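Local coordinates for protein 3-isopropylmalate dehydratase small subunit (Campylobacter jejuni, PDB 3Q3W) that catalyses, as the small subunit of isopropylmalate isomerase, the interconversion of 2-isopropylmalate and 3-isopropylmalate by way of 2-isopropylmaleate, at residues A[19-23]-A[78-82]; A[92-96]-A[115-121]. All coordinates share one frame; numbering follows the deposited sequence. Where two conformers were deposited one is given.

Interaction 1: residues A[19-23]-A[78-82]; sequences YANID and SFENF
Backbone hydrogen bonds set the spacing between Tyr19-Asp23 and Ser78-Phe82, which lie side by side where the chain runs on from the neighbouring parallel strands 9-17 and 73-78. The amide N of Asn21 reaches Glu80 O at 2.7 Å. Phe79 N makes a longer bond to Tyr19 O. A water carries the link further: it accepts from Ile22 N at 3.1 Å and can donate to Phe79 O, one of several acceptors competing for its protons.

The side-chain hydrogen bond joins two amides. Asn81 ND2 donates to Asn21 OD1 at 3.2 Å, on a lone pair in the carbonyl plane, while the two amide planes stand 74° apart. With CG lying beside the backbone N (chi1 -48°), the Asn21 amide turns back to the opposite loop although its CB starts off away from it.

Apolar contact is concentrated at Ile22. Its CG2 methyl comes within 3.9 Å of Phe82 CE1, and CD1 is just as close to that atom. Toward the other end Ala20 CB packs on Phe79 CB at 4.1 Å. Outside the pair, Ser78 OG is bonded to Leu17 O, and Glu80 OE1 forms a salt bridge with Lys128 NZ.

Two direct backbone hydrogen bonds, one water and an asparagine pair thus tie the two strand exits together, with apolar packing around Ile22.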
loop_
_atom_site.group_PDB
_atom_site.type_symbol
_atom_site.label_atom_id
_atom_site.label_comp_id
_atom_site.label_asym_id
_atom_site.label_seq_id
_atom_site.Cartn_x
_atom_site.Cartn_y
_atom_site.Cartn_z
ATOM N N TYR A 19 3.174 8.957 8.003
ATOM C CA TYR A 19 2.185 9.988 7.896
ATOM C C TYR A 19 0.825 9.375 8.249
ATOM O O TYR A 19 0.553 8.202 7.932
ATOM C CB TYR A 19 2.167 10.556 6.486
ATOM C CG TYR A 19 3.518 10.847 5.863
ATOM C CD1 TYR A 19 4.116 12.110 5.978
ATOM C CD2 TYR A 19 4.185 9.884 5.101
ATOM C CE1 TYR A 19 5.367 12.399 5.369
ATOM C CE2 TYR A 19 5.432 10.156 4.498
ATOM C CZ TYR A 19 6.014 11.419 4.630
ATOM O OH TYR A 19 7.252 11.691 4.027
ATOM N N ALA A 20 -0.010 10.157 8.927
ATOM C CA ALA A 20 -1.401 9.775 9.196
ATOM C C ALA A 20 -2.262 10.449 8.153
ATOM O O ALA A 20 -1.846 11.426 7.512
ATOM C CB ALA A 20 -1.834 10.194 10.597
ATOM N N ASN A 21 -3.468 9.923 7.987
ATOM C CA ASN A 21 -4.426 10.528 7.094
ATOM C C ASN A 21 -3.852 10.765 5.685
ATOM O O ASN A 21 -4.165 11.791 5.082
ATOM C CB ASN A 21 -4.902 11.860 7.674
ATOM C CG ASN A 21 -5.288 11.752 9.112
ATOM O OD1 ASN A 21 -6.240 11.054 9.452
ATOM N ND2 ASN A 21 -4.542 12.428 9.983
ATOM N N ILE A 22 -3.029 9.841 5.165
ATOM C CA ILE A 22 -2.580 9.953 3.766
ATOM C C ILE A 22 -3.867 9.952 2.924
ATOM O O ILE A 22 -4.680 9.035 3.001
ATOM C CB ILE A 22 -1.568 8.867 3.353
ATOM C CG1 ILE A 22 -0.190 9.203 3.925
ATOM C CG2 ILE A 22 -1.429 8.742 1.805
ATOM C CD1 ILE A 22 0.676 7.990 4.250
ATOM N N ASP A 23 -4.083 11.038 2.207
ATOM C CA ASP A 23 -5.300 11.214 1.467
ATOM C C ASP A 23 -5.154 10.931 -0.046
ATOM O O ASP A 23 -4.055 10.775 -0.576
ATOM C CB ASP A 23 -5.888 12.600 1.774
ATOM C CG ASP A 23 -5.057 13.726 1.239
ATOM O OD1 ASP A 23 -4.511 13.579 0.133
ATOM O OD2 ASP A 23 -4.977 14.798 1.899
ATOM N N SER A 78 2.002 2.365 6.986
ATOM C CA SER A 78 1.616 3.743 7.277
ATOM C C SER A 78 0.811 3.880 8.562
ATOM O O SER A 78 0.605 2.926 9.290
ATOM C CB SER A 78 0.810 4.301 6.126
ATOM O OG SER A 78 0.925 5.713 6.066
ATOM N N PHE A 79 0.384 5.096 8.852
ATOM C CA PHE A 79 -0.323 5.346 10.074
ATOM C C PHE A 79 -1.800 5.417 9.735
ATOM O O PHE A 79 -2.214 4.957 8.659
ATOM C CB PHE A 79 0.193 6.619 10.734
ATOM C CG PHE A 79 1.632 6.545 11.225
ATOM C CD1 PHE A 79 2.226 5.344 11.568
ATOM C CD2 PHE A 79 2.349 7.728 11.425
ATOM C CE1 PHE A 79 3.506 5.326 12.058
ATOM C CE2 PHE A 79 3.629 7.719 11.928
ATOM C CZ PHE A 79 4.208 6.518 12.239
ATOM N N GLU A 80 -2.602 5.946 10.659
ATOM C CA GLU A 80 -4.047 5.784 10.605
ATOM C C GLU A 80 -4.717 6.536 9.489
ATOM O O GLU A 80 -4.200 7.521 8.992
ATOM C CB GLU A 80 -4.717 6.179 11.934
ATOM C CG GLU A 80 -4.288 7.542 12.537
ATOM C CD GLU A 80 -3.190 7.405 13.616
ATOM O OE1 GLU A 80 -2.118 6.817 13.324
ATOM O OE2 GLU A 80 -3.410 7.882 14.747
ATOM N N ASN A 81 -5.918 6.053 9.156
ATOM C CA ASN A 81 -6.804 6.666 8.187
ATOM C C ASN A 81 -6.130 6.799 6.833
ATOM O O ASN A 81 -6.246 7.817 6.147
ATOM C CB ASN A 81 -7.375 8.005 8.707
ATOM C CG ASN A 81 -8.552 8.511 7.885
ATOM O OD1 ASN A 81 -9.333 7.725 7.338
ATOM N ND2 ASN A 81 -8.668 9.826 7.765
ATOM N N PHE A 82 -5.453 5.739 6.436
ATOM C CA PHE A 82 -4.828 5.715 5.145
ATOM C C PHE A 82 -5.893 5.683 4.060
ATOM O O PHE A 82 -6.809 4.877 4.108
ATOM C CB PHE A 82 -3.945 4.499 4.982
ATOM C CG PHE A 82 -3.117 4.516 3.713
ATOM C CD1 PHE A 82 -1.818 4.974 3.717
ATOM C CD2 PHE A 82 -3.652 4.058 2.511
ATOM C CE1 PHE A 82 -1.062 4.972 2.553
ATOM C CE2 PHE A 82 -2.906 4.059 1.357
ATOM C CZ PHE A 82 -1.622 4.532 1.356
HETATM O O HOH W 1 -2.173 7.231 6.525
#

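Interaction 2: residues A[92-96]-A[115-121]; sequences PWALV and NALGNGL
The indole of Trp93 meets Asn119 edge-on: Asn119 OD1 lies near the ring plane, 3.0 Å from Trp93 NE1 and 3.2 Å from Trp93 CD1, and the amide plane is turned 62° from the indole. A water sits at the same edge, also in plane, accepting from Trp93 NE1 at 3.0 Å and from Asn119 ND2, so it bridges the two side chains. The ring of His90 meets the indole as well, with the planes inclined to each other.

The Asn119 amide is held from its own side too. ND2 donates to Asn115 O at 2.8 Å, a nearly straight bond of 168° that lies close to the amide plane. Water and carbonyl together use both N-H groups and fix the rotation of the amide, with OD1 turned to the tryptophan edge.

Beyond this polar group the packing is apolar. Pro92 puts its ring on the last full turn of the other helix, CG touching Asn115 CB at 3.8 Å and CB lying over Ala116 CA. Leu121 CD2 reaches Leu95 CB at 3.8 Å, carried there with CG anti to the backbone N (chi1 178°). Val96 CG2 packs against Leu121 CB at 3.9 Å, the two side chains running past each other in opposite directions.

Leu121 gets there through a Schellman motif: Gly120, at positive phi, is the C-prime residue, Leu121 N bonds back to Ala116 O and Gly120 N to Leu117 O. Helix 110-118 thus ends and the chain turns into strand 122-125. Phe112 lies against Pro92, Leu95 and Leu121, while Leu117 faces helix 168-176, placing helix 110-118 between that helix and helix 90-98.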
loop_
_atom_site.group_PDB
_atom_site.type_symbol
_atom_site.label_atom_id
_atom_site.label_comp_id
_atom_site.label_asym_id
_atom_site.label_seq_id
_atom_site.Cartn_x
_atom_site.Cartn_y
_atom_site.Cartn_z
ATOM N N PRO A 92 -6.197 3.354 -5.494
ATOM C CA PRO A 92 -5.717 1.943 -5.604
ATOM C C PRO A 92 -4.981 1.595 -6.906
ATOM O O PRO A 92 -3.969 0.906 -6.881
ATOM C CB PRO A 92 -6.998 1.105 -5.484
ATOM C CG PRO A 92 -7.933 1.972 -4.786
ATOM C CD PRO A 92 -7.622 3.403 -5.188
ATOM N N TRP A 93 -5.444 2.075 -8.032
ATOM C CA TRP A 93 -4.726 1.842 -9.284
ATOM C C TRP A 93 -3.251 2.316 -9.282
ATOM O O TRP A 93 -2.373 1.608 -9.759
ATOM C CB TRP A 93 -5.430 2.533 -10.407
ATOM C CG TRP A 93 -6.841 2.073 -10.662
ATOM C CD1 TRP A 93 -7.514 1.042 -10.055
ATOM C CD2 TRP A 93 -7.732 2.619 -11.630
ATOM N NE1 TRP A 93 -8.788 0.922 -10.609
ATOM C CE2 TRP A 93 -8.931 1.873 -11.576
ATOM C CE3 TRP A 93 -7.628 3.675 -12.565
ATOM C CZ2 TRP A 93 -10.041 2.174 -12.382
ATOM C CZ3 TRP A 93 -8.739 3.960 -13.378
ATOM C CH2 TRP A 93 -9.910 3.198 -13.283
ATOM N N ALA A 94 -3.008 3.529 -8.803
ATOM C CA ALA A 94 -1.641 4.037 -8.777
ATOM C C ALA A 94 -0.767 3.175 -7.871
ATOM O O ALA A 94 0.372 2.846 -8.185
ATOM C CB ALA A 94 -1.648 5.489 -8.327
ATOM N N LEU A 95 -1.313 2.787 -6.733
ATOM C CA LEU A 95 -0.583 1.920 -5.806
ATOM C C LEU A 95 -0.258 0.574 -6.441
ATOM O O LEU A 95 0.908 0.135 -6.392
ATOM C CB LEU A 95 -1.401 1.742 -4.492
ATOM C CG LEU A 95 -1.427 2.971 -3.594
ATOM C CD1 LEU A 95 -2.694 3.103 -2.727
ATOM C CD2 LEU A 95 -0.142 3.018 -2.731
ATOM N N VAL A 96 -1.260 -0.110 -7.029
ATOM C CA VAL A 96 -1.022 -1.416 -7.667
ATOM C C VAL A 96 -0.087 -1.322 -8.880
ATOM O O VAL A 96 0.805 -2.124 -9.035
ATOM C CB VAL A 96 -2.347 -2.119 -8.053
ATOM C CG1 VAL A 96 -2.104 -3.340 -8.936
ATOM C CG2 VAL A 96 -3.152 -2.515 -6.745
ATOM N N ASN A 115 -12.413 -0.158 -2.324
ATOM C CA ASN A 115 -11.826 -0.040 -3.654
ATOM C C ASN A 115 -10.524 -0.767 -3.772
ATOM O O ASN A 115 -10.241 -1.360 -4.827
ATOM C CB ASN A 115 -11.618 1.412 -4.017
ATOM C CG ASN A 115 -12.930 2.144 -4.208
ATOM O OD1 ASN A 115 -13.969 1.516 -4.504
ATOM N ND2 ASN A 115 -12.908 3.465 -4.012
ATOM N N ALA A 116 -9.706 -0.702 -2.729
ATOM C CA ALA A 116 -8.410 -1.337 -2.808
ATOM C C ALA A 116 -8.595 -2.847 -2.876
ATOM O O ALA A 116 -7.961 -3.520 -3.686
ATOM C CB ALA A 116 -7.521 -0.942 -1.627
ATOM N N LEU A 117 -9.430 -3.372 -1.994
ATOM C CA LEU A 117 -9.725 -4.799 -1.923
ATOM C C LEU A 117 -10.329 -5.269 -3.229
ATOM O O LEU A 117 -9.971 -6.334 -3.731
ATOM C CB LEU A 117 -10.682 -5.111 -0.763
ATOM C CG LEU A 117 -9.986 -4.968 0.599
ATOM C CD1 LEU A 117 -11.048 -5.059 1.737
ATOM C CD2 LEU A 117 -8.844 -6.021 0.761
ATOM N N GLY A 118 -11.184 -4.435 -3.807
ATOM C CA GLY A 118 -11.690 -4.676 -5.163
ATOM C C GLY A 118 -10.619 -4.779 -6.250
ATOM O O GLY A 118 -10.830 -5.421 -7.279
ATOM N N ASN A 119 -9.457 -4.187 -6.018
ATOM C CA ASN A 119 -8.421 -4.144 -7.023
ATOM C C ASN A 119 -7.270 -5.018 -6.652
ATOM O O ASN A 119 -6.201 -4.934 -7.258
ATOM C CB ASN A 119 -7.976 -2.706 -7.285
ATOM C CG ASN A 119 -8.939 -1.952 -8.186
ATOM O OD1 ASN A 119 -8.724 -1.869 -9.404
ATOM N ND2 ASN A 119 -10.033 -1.438 -7.618
ATOM N N GLY A 120 -7.481 -5.873 -5.659
ATOM C CA GLY A 120 -6.479 -6.902 -5.304
ATOM C C GLY A 120 -5.360 -6.358 -4.457
ATOM O O GLY A 120 -4.346 -7.012 -4.300
ATOM N N LEU A 121 -5.567 -5.170 -3.900
ATOM C CA LEU A 121 -4.632 -4.508 -3.002
ATOM C C LEU A 121 -5.011 -4.877 -1.545
ATOM O O LEU A 121 -5.997 -4.378 -1.031
ATOM C CB LEU A 121 -4.708 -2.988 -3.211
ATOM C CG LEU A 121 -3.846 -2.039 -2.360
ATOM C CD1 LEU A 121 -2.377 -2.490 -2.341
ATOM C CD2 LEU A 121 -3.949 -0.572 -2.797
HETATM O O HOH W 2 -11.313 -0.593 -10.034
#

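Overall arrangement
Interaction 1 closes before interaction 2 opens along the chain, and their centres lie about 16 Å apart within the aconitase C-terminal (LeuD) family domain. Interaction 1 joins the loops that leave strands 9-17 and 73-78, parallel neighbours in the mixed sheet. Interaction 2 packs helix 90-98, which follows strand 73-78 and its loop, against the end of helix 110-118, just before strand 122-125, the outermost on its side of the sheet within this chain. Phe82 CE2 and Leu95 CD1 pack at 4.2 Å, and Phe112 meets Phe82 edge-to-face. The two contacts therefore meet through a small apolar cluster of Phe82, Leu95 and Phe112 in a single compact chain.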